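Alanine dehydrogenase (Archaeoglobus fulgidus, PDB 1OMO) catalyses the reversible, NAD-dependent oxidative deamination of L-alanine to pyruvate and ammonium, working as a homodimer. Local coordinates at residues L14-E19 against V303-A308; E26-L30 against H57-Y61; V81-L87 against A97-T102; S106-G110 against T135-Q140. One frame throughout, in Å; residues are numbered along the deposited sequence.

Contact 1: residues L14-E19 against V303-A308; sequences LISMDE and VVYENA
The amide of Asn307 and the carboxylate of Glu19 come from opposite directions, their planes only 21° apart, and both N-H groups of the amide are spent here within its own plane. One runs from Asn307 ND2 to Leu14 O (2.7 Å) and is almost straight at 171°, though it comes in tilted from the plane of that carbonyl. The other goes from Asn307 ND2 to Glu19 OE2 (3.0 Å), on the syn side and somewhat out of the carboxylate plane. The second oxygen, Glu19 OE1, uses its anti lone pair to accept from Ser16 N (2.7 Å), so that a glutamate in the first turn of helix 17-32 holds the backbone of the N-cap residue. With CG anti to its carbonyl carbon (chi1 -75°) and the chain extended beyond, Glu19 reaches both partners. Beneath the polar pair, Leu14 CD2 rests on Ala308 CB (3.7 Å) and on Val304 CG1 (3.9 Å), while Ile15 crosses Val303 at about a right angle, CG1 to CG1 at 3.7 Å. Val304 and Ala308 also pack on strand 3-6, and Ile15 on Leu107 of helix 102-120, which ties the turn before helix 17-32 to the late helix 294-311. Without the carboxylate, as with an alanine at this position, Ser16 N and one N-H of Asn307 are likely to lose their acceptor and the amide to be less firmly fixed against turning. A neutral amide thus bridges a backbone carbonyl and a carboxylate, which probably fixes the amide's rotation and partly offsets the charge of Glu19.

Contact 2: residues E26-L30 against H57-Y61; sequences EAFRL and HLMGY
Apolar contacts carry the meeting of Leu58 and Met59 with helix 17-32. Leu58 CD1 sits against Ala27, 3.8 Å from Ala27 CB, and is put there by a first torsion of 82° that sets CG between the backbone N and the carbonyl carbon. Met59 covers more of the helix surface: CG approaches Leu30 CD1 at 3.8 Å, and the chain then runs on extended (chi2 176°) until the terminal methyl touches down. That methyl, Met59 CE, lies 3.6 Å from Glu26 CG, against the aliphatic part of the glutamate, and comes equally near the backbone at Ala27. Met59 also packs on Ala299 of helix 294-311, so its side chain touches two helices. The backbone bonds belong to a type I' beta turn from Leu58 to Tyr61, the tight link of the hairpin formed by strands 50-58 and 61-69. Tyr61 N donates to Leu58 O (2.9 Å), and Leu58 N donates back to Tyr61 O (3.1 Å). Gly60 takes a positive phi of 89°, where a side chain would be jammed against the carbonyl oxygen of Met59. The charged interaction stays within the helix: Glu26, bent at its second torsion, turns OE1 to Arg29 NH1 in a salt bridge of 2.7 Å, leaving CB and CG as its surface toward Met59. Around the turn, Lys302 donates to Met59 O, Tyr61 OH is bonded to Glu306, and the ring of His57 meets Phe46 of the second subunit edge to face.

Contact 3: residues V81-L87 against A97-T102; sequences VMALMIL and AVMDAT
Met85 and Met99 form the close-packed middle of this antiparallel hairpin, a hydrogen-bonded pair whose side chains lie side by side and point the same way, with Met85 CB 3.7 Å from Met99 CG. Met85 N bonds to Met99 O (2.9 Å) and Met99 N returns to Met85 O, both in the carbonyl planes. Ala101 CB closes in at 3.9 Å from Ala83 CB and also touches Met85. Packing between the strands is looser on the face of Ile86 and Val98, where Ile86 CG1 and Val98 CG2 are 4.4 Å apart. Strands 61-69 and 3-6 flank the hairpin and continue the sheet. The partly exposed end is where Val81 meets Thr102 and strand 95-100 gives way to helix 102-120. There the ladder is only half kept: Ala101 N still bonds to Ala83 O, from above the carbonyl plane and 54° out of it, but Ala83 N turns to a side chain, Thr102 OG1 (2.9 Å). That hydroxyl donates in turn to the syn lone pair of Asp100 OD1 (2.8 Å), which also accepts from Thr102 N in an Asx turn. Phe320 of the second subunit packs on Asp100 and Thr102. A valine in place of Thr102 loses the hydroxyl and is likely to leave Ala83 N without its acceptor and Asp100 OD1 with one donor fewer. With OG1 accepting from Ala83 N and donating to Asp100 OD1, the buried Asp100 carboxylate is coupled to the backbone of Ala83, which probably favours the charged form of Asp100.

Contact 4: residues S106-G110 against T135-Q140; sequences SLRTG and TQAYFQ. With NAD (nicotinamide-adenine-dinucleotide), chain D.
Gln136 reaches across to Ser106, Thr109 and Gly110. Its CB lies 3.6 Å from O1N of the NAD pyrophosphate; with CG anti to the backbone N (chi1 -175°) and a bend at the next bond, the chain then swings toward helix 106-110. CD packs on Thr109 CG2 (3.8 Å). At the tip, NE2 donates a weak but straight bond to Ser106 O (3.3 Å) and a second one to a water (3.0 Å), which is also bonded to Ser106 OG and donates to NAD O2N. OE1 sits beside Gly110, 3.3 Å from Gly110 CA. One turn on, the ring of Phe139 receives Ser106 CB over one face in a CH-pi contact, and Leu107 crosses Phe139 at about a right angle, CD2 to CD2 at 4.0 Å. A CB on Gly110 would strike Phe139 CB; the axes of segments 106-110 and 135-140 approach to 8.2 Å, crossing at -50°. Arg108 NH1 holds the nicotinamide carboxamide through O7N (2.9 Å). Gln136 N donates to O1N and Thr135 N, weakly, to O2A; such amides at a helix start on the pyrophosphate, with a sequence consistent with GxGxxA (Gly132, Gly134, Ala137), are characteristic of the Rossmann NAD domain.

Overall arrangement
Contacts 1 and 2 share helix 17-32, their centres 15 Å apart, and also touch where Tyr305 CD1 packs 3.8 Å from Tyr61 OH. Contact 3 backs onto contact 1 through helix 294-311: Val304 CG1 lies 3.7 Å from Met99 SD, and Tyr305 packs on Leu87 and Ala97. Contact 4 joins contact 1 where Met17 presses on Leu107, and Ile15 comes to about 7 Å from the NAD-binding Arg108, side chain to side chain. In sequence, strand 95-100 of contact 3 leads straight into helix 102-120 of contact 4. Both contacts come near Lys65, the inferred proton donor/acceptor, with the side chains of Ala101 about 4 Å and Thr109 about 7 Å from its side chain.

Contact 1: residues L14-E19 against V303-A308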
# COMPACT_ATOMS: atom_id res chain seq x y z
N LEU A 14 20.72 -3.80 -13.70
CA LEU A 14 21.13 -2.87 -12.64
C LEU A 14 21.47 -3.44 -11.27
O LEU A 14 21.80 -2.68 -10.36
CB LEU A 14 20.06 -1.78 -12.48
CG LEU A 14 20.22 -0.42 -13.19
CD1 LEU A 14 21.11 -0.56 -14.37
CD2 LEU A 14 18.85 0.14 -13.59
N ILE A 15 21.38 -4.76 -11.11
CA ILE A 15 21.73 -5.40 -9.84
C ILE A 15 22.34 -6.74 -10.12
O ILE A 15 21.97 -7.44 -11.05
CB ILE A 15 20.54 -5.77 -8.87
CG1 ILE A 15 19.88 -4.56 -8.24
CG2 ILE A 15 21.12 -6.46 -7.64
CD1 ILE A 15 19.33 -4.93 -6.82
N SER A 16 23.24 -7.09 -9.23
CA SER A 16 23.99 -8.33 -9.24
C SER A 16 23.35 -9.24 -8.19
O SER A 16 22.80 -8.74 -7.22
CB SER A 16 25.43 -8.03 -8.82
OG SER A 16 26.22 -9.16 -9.02
N MET A 17 23.47 -10.56 -8.34
CA MET A 17 22.92 -11.45 -7.33
C MET A 17 23.71 -11.17 -6.07
O MET A 17 23.17 -11.21 -4.97
CB MET A 17 23.09 -12.92 -7.73
CG MET A 17 22.80 -13.91 -6.56
SD MET A 17 21.17 -13.72 -5.84
CE MET A 17 20.10 -14.68 -6.90
N ASP A 18 24.99 -10.87 -6.22
CA ASP A 18 25.81 -10.56 -5.07
C ASP A 18 25.34 -9.26 -4.43
O ASP A 18 25.21 -9.18 -3.22
CB ASP A 18 27.29 -10.46 -5.48
CG ASP A 18 27.96 -11.82 -5.56
OD1 ASP A 18 28.49 -12.17 -6.63
OD2 ASP A 18 27.97 -12.54 -4.54
N GLU A 19 25.06 -8.24 -5.24
CA GLU A 19 24.58 -6.99 -4.67
C GLU A 19 23.27 -7.28 -3.92
O GLU A 19 23.08 -6.84 -2.80
CB GLU A 19 24.32 -5.95 -5.76
CG GLU A 19 25.56 -5.33 -6.37
CD GLU A 19 25.22 -4.38 -7.49
OE1 GLU A 19 24.49 -4.81 -8.42
OE2 GLU A 19 25.69 -3.21 -7.44
N VAL A 303 19.42 -0.26 -4.47
CA VAL A 303 20.61 -0.57 -5.26
C VAL A 303 20.38 -0.33 -6.74
O VAL A 303 21.26 0.16 -7.43
CB VAL A 303 21.03 -2.01 -5.04
CG1 VAL A 303 22.05 -2.42 -6.10
CG2 VAL A 303 21.64 -2.15 -3.65
N VAL A 304 19.20 -0.71 -7.23
CA VAL A 304 18.83 -0.51 -8.63
C VAL A 304 18.77 0.98 -8.94
O VAL A 304 19.19 1.44 -10.02
CB VAL A 304 17.43 -1.10 -8.93
CG1 VAL A 304 16.91 -0.57 -10.28
CG2 VAL A 304 17.50 -2.62 -8.95
N TYR A 305 18.20 1.75 -8.01
CA TYR A 305 18.06 3.19 -8.25
C TYR A 305 19.43 3.90 -8.35
O TYR A 305 19.67 4.64 -9.28
CB TYR A 305 17.17 3.85 -7.17
CG TYR A 305 17.05 5.37 -7.31
CD1 TYR A 305 17.62 6.21 -6.37
CD2 TYR A 305 16.41 5.95 -8.41
CE1 TYR A 305 17.58 7.61 -6.51
CE2 TYR A 305 16.36 7.34 -8.57
CZ TYR A 305 16.96 8.17 -7.60
OH TYR A 305 16.92 9.53 -7.74
N GLU A 306 20.32 3.65 -7.40
CA GLU A 306 21.64 4.28 -7.42
C GLU A 306 22.46 3.78 -8.59
O GLU A 306 23.21 4.54 -9.19
CB GLU A 306 22.35 4.04 -6.08
CG GLU A 306 21.62 4.75 -4.94
CD GLU A 306 22.16 4.47 -3.56
OE1 GLU A 306 21.66 5.07 -2.60
OE2 GLU A 306 23.08 3.65 -3.43
N ASN A 307 22.33 2.51 -8.96
CA ASN A 307 23.09 2.05 -10.10
C ASN A 307 22.51 2.66 -11.37
O ASN A 307 23.21 2.79 -12.36
CB ASN A 307 23.06 0.54 -10.22
CG ASN A 307 24.02 -0.13 -9.27
OD1 ASN A 307 24.96 0.50 -8.80
ND2 ASN A 307 23.80 -1.40 -9.00
N ALA A 308 21.23 3.00 -11.33
CA ALA A 308 20.58 3.59 -12.47
C ALA A 308 21.10 5.03 -12.67
O ALA A 308 21.35 5.45 -13.81
CB ALA A 308 19.06 3.58 -12.27

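Contact 2: residues E26-L30 against H57-Y61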
# COMPACT_ATOMS: atom_id res chain seq x y z
N GLU A 26 21.78 -7.25 4.95
CA GLU A 26 21.78 -6.04 5.80
C GLU A 26 20.34 -5.67 6.18
O GLU A 26 20.06 -5.25 7.30
CB GLU A 26 22.51 -4.89 5.06
CG GLU A 26 22.59 -3.58 5.80
CD GLU A 26 23.35 -3.64 7.13
OE1 GLU A 26 23.54 -2.57 7.73
OE2 GLU A 26 23.77 -4.74 7.58
N ALA A 27 19.40 -5.84 5.25
CA ALA A 27 18.00 -5.56 5.52
C ALA A 27 17.55 -6.42 6.68
O ALA A 27 16.91 -5.93 7.60
CB ALA A 27 17.14 -5.88 4.30
N PHE A 28 17.85 -7.71 6.66
CA PHE A 28 17.43 -8.55 7.78
C PHE A 28 18.09 -8.07 9.07
O PHE A 28 17.45 -7.98 10.11
CB PHE A 28 17.82 -10.02 7.59
CG PHE A 28 16.93 -10.77 6.66
CD1 PHE A 28 15.55 -10.64 6.75
CD2 PHE A 28 17.47 -11.59 5.68
CE1 PHE A 28 14.72 -11.31 5.86
CE2 PHE A 28 16.65 -12.26 4.80
CZ PHE A 28 15.27 -12.11 4.89
N ARG A 29 19.39 -7.80 9.01
CA ARG A 29 20.13 -7.34 10.17
C ARG A 29 19.46 -6.06 10.73
O ARG A 29 19.07 -6.03 11.92
CB ARG A 29 21.58 -7.08 9.76
CG ARG A 29 22.50 -6.70 10.90
CD ARG A 29 23.87 -6.25 10.38
NE ARG A 29 24.43 -5.28 11.33
CZ ARG A 29 24.27 -3.96 11.26
NH1 ARG A 29 23.60 -3.41 10.25
NH2 ARG A 29 24.76 -3.19 12.23
N LEU A 30 19.27 -5.04 9.89
CA LEU A 30 18.63 -3.80 10.35
C LEU A 30 17.22 -3.99 10.95
O LEU A 30 16.92 -3.45 12.00
CB LEU A 30 18.55 -2.77 9.21
CG LEU A 30 19.89 -2.26 8.70
CD1 LEU A 30 19.71 -1.49 7.42
CD2 LEU A 30 20.55 -1.39 9.78
N HIS A 57 10.63 0.99 5.10
CA HIS A 57 11.57 2.07 5.23
C HIS A 57 12.86 1.56 5.90
O HIS A 57 12.79 0.95 6.99
CB HIS A 57 10.95 3.16 6.11
CG HIS A 57 11.89 4.27 6.47
ND1 HIS A 57 11.75 5.01 7.62
CD2 HIS A 57 12.96 4.78 5.82
CE1 HIS A 57 12.70 5.92 7.68
NE2 HIS A 57 13.45 5.80 6.60
N LEU A 58 14.00 1.80 5.24
CA LEU A 58 15.33 1.44 5.78
C LEU A 58 16.42 1.86 4.80
O LEU A 58 16.15 2.23 3.65
CB LEU A 58 15.46 -0.06 6.04
CG LEU A 58 15.80 -0.88 4.79
CD1 LEU A 58 16.21 -2.33 5.16
CD2 LEU A 58 14.58 -0.86 3.88
N MET A 59 17.67 1.79 5.27
CA MET A 59 18.80 2.14 4.43
C MET A 59 18.65 3.50 3.78
O MET A 59 19.25 3.76 2.74
CB MET A 59 18.99 1.08 3.34
CG MET A 59 19.04 -0.32 3.90
SD MET A 59 19.14 -1.52 2.60
CE MET A 59 20.05 -2.81 3.40
N GLY A 60 17.85 4.36 4.37
CA GLY A 60 17.69 5.69 3.84
C GLY A 60 16.62 5.92 2.80
O GLY A 60 16.50 7.04 2.28
N TYR A 61 15.86 4.89 2.47
CA TYR A 61 14.78 5.04 1.50
C TYR A 61 13.46 4.53 2.02
O TYR A 61 13.39 3.86 3.05
CB TYR A 61 15.07 4.29 0.21
CG TYR A 61 16.19 4.86 -0.59
CD1 TYR A 61 17.50 4.70 -0.20
CD2 TYR A 61 15.92 5.55 -1.77
CE1 TYR A 61 18.54 5.20 -0.97
CE2 TYR A 61 16.96 6.06 -2.56
CZ TYR A 61 18.27 5.87 -2.15
OH TYR A 61 19.30 6.29 -2.96

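Contact 3: residues V81-L87 against A97-T102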
# COMPACT_ATOMS: atom_id res chain seq x y z
N VAL A 81 2.61 -13.03 -12.07
CA VAL A 81 3.04 -12.02 -11.12
C VAL A 81 3.69 -10.85 -11.84
O VAL A 81 4.60 -11.02 -12.66
CB VAL A 81 4.08 -12.66 -10.17
CG1 VAL A 81 4.53 -11.69 -9.09
CG2 VAL A 81 3.50 -13.91 -9.55
N MET A 82 3.20 -9.65 -11.55
CA MET A 82 3.75 -8.42 -12.09
C MET A 82 3.87 -7.53 -10.85
O MET A 82 3.01 -7.57 -9.96
CB MET A 82 2.81 -7.79 -13.12
CG MET A 82 2.82 -8.46 -14.49
SD MET A 82 1.39 -7.93 -15.50
CE MET A 82 0.15 -8.99 -14.77
N ALA A 83 4.96 -6.79 -10.73
CA ALA A 83 5.11 -5.92 -9.57
C ALA A 83 5.76 -4.60 -9.94
O ALA A 83 6.61 -4.53 -10.83
CB ALA A 83 5.90 -6.61 -8.44
N LEU A 84 5.31 -3.56 -9.23
CA LEU A 84 5.80 -2.21 -9.40
C LEU A 84 6.18 -1.68 -8.04
O LEU A 84 5.43 -1.86 -7.07
CB LEU A 84 4.72 -1.31 -9.97
CG LEU A 84 4.38 -1.43 -11.44
CD1 LEU A 84 3.32 -0.35 -11.80
CD2 LEU A 84 5.66 -1.30 -12.27
N MET A 85 7.33 -1.01 -8.00
CA MET A 85 7.87 -0.40 -6.80
C MET A 85 7.97 1.11 -7.00
O MET A 85 8.49 1.59 -8.03
CB MET A 85 9.27 -0.96 -6.51
CG MET A 85 10.17 -0.10 -5.55
SD MET A 85 9.49 0.03 -3.87
CE MET A 85 10.04 -1.60 -3.21
N ILE A 86 7.43 1.85 -6.04
CA ILE A 86 7.53 3.29 -6.04
C ILE A 86 8.57 3.54 -4.92
O ILE A 86 8.37 3.14 -3.77
CB ILE A 86 6.20 4.01 -5.68
CG1 ILE A 86 5.10 3.69 -6.70
CG2 ILE A 86 6.47 5.53 -5.65
CD1 ILE A 86 3.67 4.11 -6.31
N LEU A 87 9.69 4.17 -5.28
CA LEU A 87 10.78 4.46 -4.35
C LEU A 87 10.68 5.91 -3.97
O LEU A 87 10.65 6.75 -4.86
CB LEU A 87 12.15 4.27 -5.01
CG LEU A 87 13.27 3.42 -4.43
CD1 LEU A 87 14.55 3.95 -5.01
CD2 LEU A 87 13.33 3.45 -2.95
N ALA A 97 11.47 7.17 -7.94
CA ALA A 97 11.41 6.24 -9.07
C ALA A 97 10.20 5.31 -9.02
O ALA A 97 9.63 5.05 -7.94
CB ALA A 97 12.71 5.39 -9.10
N VAL A 98 9.80 4.84 -10.19
CA VAL A 98 8.73 3.88 -10.34
C VAL A 98 9.43 2.85 -11.20
O VAL A 98 9.81 3.14 -12.34
CB VAL A 98 7.52 4.44 -11.13
CG1 VAL A 98 6.55 3.31 -11.44
CG2 VAL A 98 6.79 5.52 -10.31
N MET A 99 9.65 1.66 -10.63
CA MET A 99 10.37 0.57 -11.32
C MET A 99 9.64 -0.77 -11.35
O MET A 99 8.76 -1.06 -10.54
CB MET A 99 11.66 0.17 -10.61
CG MET A 99 11.72 -0.06 -9.16
SD MET A 99 13.53 -0.19 -8.82
CE MET A 99 13.80 1.55 -8.63
N ASP A 100 10.10 -1.61 -12.26
CA ASP A 100 9.58 -2.96 -12.33
C ASP A 100 10.18 -3.65 -11.11
O ASP A 100 11.38 -3.50 -10.82
CB ASP A 100 10.10 -3.71 -13.55
CG ASP A 100 9.90 -5.23 -13.41
OD1 ASP A 100 8.76 -5.63 -13.19
OD2 ASP A 100 10.85 -6.02 -13.48
N ALA A 101 9.37 -4.37 -10.38
CA ALA A 101 9.87 -5.13 -9.24
C ALA A 101 9.57 -6.61 -9.52
O ALA A 101 9.64 -7.45 -8.62
CB ALA A 101 9.21 -4.67 -7.94
N THR A 102 9.23 -6.94 -10.78
CA THR A 102 8.88 -8.34 -11.09
C THR A 102 10.14 -9.17 -10.98
O THR A 102 10.20 -10.15 -10.27
CB THR A 102 8.25 -8.50 -12.50
OG1 THR A 102 7.04 -7.74 -12.58
CG2 THR A 102 7.91 -10.00 -12.76

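Contact 4: residues S106-G110 against T135-Q140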
# COMPACT_ATOMS: atom_id res chain seq x y z
N SER A 106 11.94 -11.96 -7.64
CA SER A 106 12.52 -13.31 -7.77
C SER A 106 13.96 -13.29 -7.27
O SER A 106 14.39 -14.17 -6.51
CB SER A 106 12.50 -13.79 -9.24
OG SER A 106 11.22 -14.27 -9.59
N LEU A 107 14.69 -12.25 -7.68
CA LEU A 107 16.09 -12.06 -7.33
C LEU A 107 16.28 -12.03 -5.82
O LEU A 107 17.09 -12.79 -5.29
CB LEU A 107 16.61 -10.76 -7.93
CG LEU A 107 18.04 -10.65 -8.46
CD1 LEU A 107 18.69 -9.41 -7.89
CD2 LEU A 107 18.86 -11.85 -8.16
N ARG A 108 15.54 -11.16 -5.11
CA ARG A 108 15.75 -11.06 -3.69
C ARG A 108 15.21 -12.26 -2.90
O ARG A 108 15.55 -12.44 -1.74
CB ARG A 108 15.19 -9.74 -3.14
CG ARG A 108 13.69 -9.47 -3.33
CD ARG A 108 12.76 -10.39 -2.53
NE ARG A 108 11.45 -9.76 -2.29
CZ ARG A 108 10.33 -10.42 -1.98
NH1 ARG A 108 10.35 -11.74 -1.88
NH2 ARG A 108 9.21 -9.76 -1.69
N THR A 109 14.39 -13.08 -3.53
CA THR A 109 13.88 -14.29 -2.84
C THR A 109 15.04 -15.26 -3.00
O THR A 109 15.41 -15.96 -2.06
CB THR A 109 12.60 -14.84 -3.53
OG1 THR A 109 11.63 -13.78 -3.57
CG2 THR A 109 12.04 -16.03 -2.73
N GLY A 110 15.64 -15.27 -4.18
CA GLY A 110 16.79 -16.12 -4.36
C GLY A 110 17.87 -15.74 -3.36
O GLY A 110 18.42 -16.59 -2.65
N THR A 135 10.92 -20.98 -12.03
CA THR A 135 11.71 -19.78 -11.91
C THR A 135 12.51 -19.61 -10.64
O THR A 135 13.71 -19.43 -10.66
CB THR A 135 10.83 -18.55 -12.10
OG1 THR A 135 10.32 -18.53 -13.43
CG2 THR A 135 11.63 -17.27 -11.84
N GLN A 136 11.82 -19.64 -9.51
CA GLN A 136 12.48 -19.45 -8.25
C GLN A 136 13.61 -20.46 -8.00
O GLN A 136 14.62 -20.10 -7.37
CB GLN A 136 11.47 -19.49 -7.11
CG GLN A 136 12.13 -19.17 -5.79
CD GLN A 136 13.01 -17.91 -5.87
OE1 GLN A 136 14.08 -17.84 -5.24
NE2 GLN A 136 12.55 -16.92 -6.66
N ALA A 137 13.46 -21.70 -8.47
CA ALA A 137 14.52 -22.67 -8.23
C ALA A 137 15.84 -22.16 -8.81
O ALA A 137 16.88 -22.29 -8.16
CB ALA A 137 14.19 -24.04 -8.83
N TYR A 138 15.79 -21.60 -10.01
CA TYR A 138 17.00 -21.07 -10.64
C TYR A 138 17.62 -19.98 -9.75
O TYR A 138 18.83 -19.99 -9.51
CB TYR A 138 16.72 -20.51 -12.03
CG TYR A 138 16.36 -21.57 -13.07
CD1 TYR A 138 15.05 -22.07 -13.18
CD2 TYR A 138 17.34 -22.10 -13.93
CE1 TYR A 138 14.72 -23.06 -14.13
CE2 TYR A 138 17.03 -23.07 -14.86
CZ TYR A 138 15.73 -23.55 -14.96
OH TYR A 138 15.43 -24.50 -15.91
N PHE A 139 16.80 -19.05 -9.25
CA PHE A 139 17.34 -18.00 -8.41
C PHE A 139 17.92 -18.53 -7.12
O PHE A 139 18.91 -18.02 -6.62
CB PHE A 139 16.30 -16.93 -8.10
CG PHE A 139 15.99 -16.07 -9.27
CD1 PHE A 139 14.96 -16.41 -10.16
CD2 PHE A 139 16.75 -14.93 -9.53
CE1 PHE A 139 14.71 -15.65 -11.27
CE2 PHE A 139 16.51 -14.15 -10.64
CZ PHE A 139 15.48 -14.51 -11.53
N GLN A 140 17.31 -19.57 -6.58
CA GLN A 140 17.82 -20.14 -5.35
C GLN A 140 19.20 -20.76 -5.66
O GLN A 140 20.17 -20.54 -4.94
CB GLN A 140 16.84 -21.19 -4.85
CG GLN A 140 16.92 -21.47 -3.41
CD GLN A 140 16.22 -20.43 -2.53
OE1 GLN A 140 16.46 -20.39 -1.33
NE2 GLN A 140 15.34 -19.62 -3.11
PA NAD D . 6.65 -21.55 -11.36
O1A NAD D . 5.24 -21.89 -11.70
O2A NAD D . 7.60 -21.10 -12.48
O5B NAD D . 7.52 -22.64 -10.48
C5B NAD D . 6.87 -23.72 -9.69
C4B NAD D . 7.38 -25.07 -10.28
O4B NAD D . 6.73 -26.08 -9.39
C3B NAD D . 6.85 -25.49 -11.73
O3B NAD D . 7.98 -25.80 -12.63
C2B NAD D . 5.90 -26.68 -11.50
O2B NAD D . 5.71 -27.61 -12.51
C1B NAD D . 6.46 -27.23 -10.16
N9A NAD D . 5.48 -27.92 -9.36
C8A NAD D . 4.15 -27.66 -9.11
N7A NAD D . 3.59 -28.53 -8.29
C5A NAD D . 4.52 -29.42 -7.95
C6A NAD D . 4.49 -30.59 -7.07
N6A NAD D . 3.40 -30.96 -6.46
N1A NAD D . 5.69 -31.26 -6.96
C2A NAD D . 6.83 -30.90 -7.60
N3A NAD D . 6.91 -29.78 -8.46
C4A NAD D . 5.73 -29.06 -8.59
O3 NAD D . 6.88 -20.45 -10.13
PN NAD D . 8.23 -19.70 -9.42
O1N NAD D . 9.46 -20.38 -9.96
O2N NAD D . 8.04 -18.20 -9.49
O5D NAD D . 7.97 -20.24 -7.85
C5D NAD D . 6.44 -20.09 -7.51
C4D NAD D . 6.14 -20.35 -6.07
O4D NAD D . 7.04 -19.42 -5.24
C3D NAD D . 4.69 -20.01 -5.61
O3D NAD D . 4.30 -20.76 -4.44
C2D NAD D . 4.85 -18.51 -5.34
O2D NAD D . 3.72 -17.89 -4.80
C1D NAD D . 6.18 -18.51 -4.45
N1N NAD D . 7.05 -17.28 -4.38
C2N NAD D . 7.39 -16.92 -3.00
C3N NAD D . 8.38 -15.88 -2.90
C7N NAD D . 8.73 -15.47 -1.34
O7N NAD D . 9.20 -14.31 -1.12
N7N NAD D . 8.53 -16.41 -0.37
C4N NAD D . 9.03 -15.22 -3.97
C5N NAD D . 8.60 -15.68 -5.28
C6N NAD D . 7.64 -16.69 -5.47
O HOH W 1 10.28 -16.39 -8.47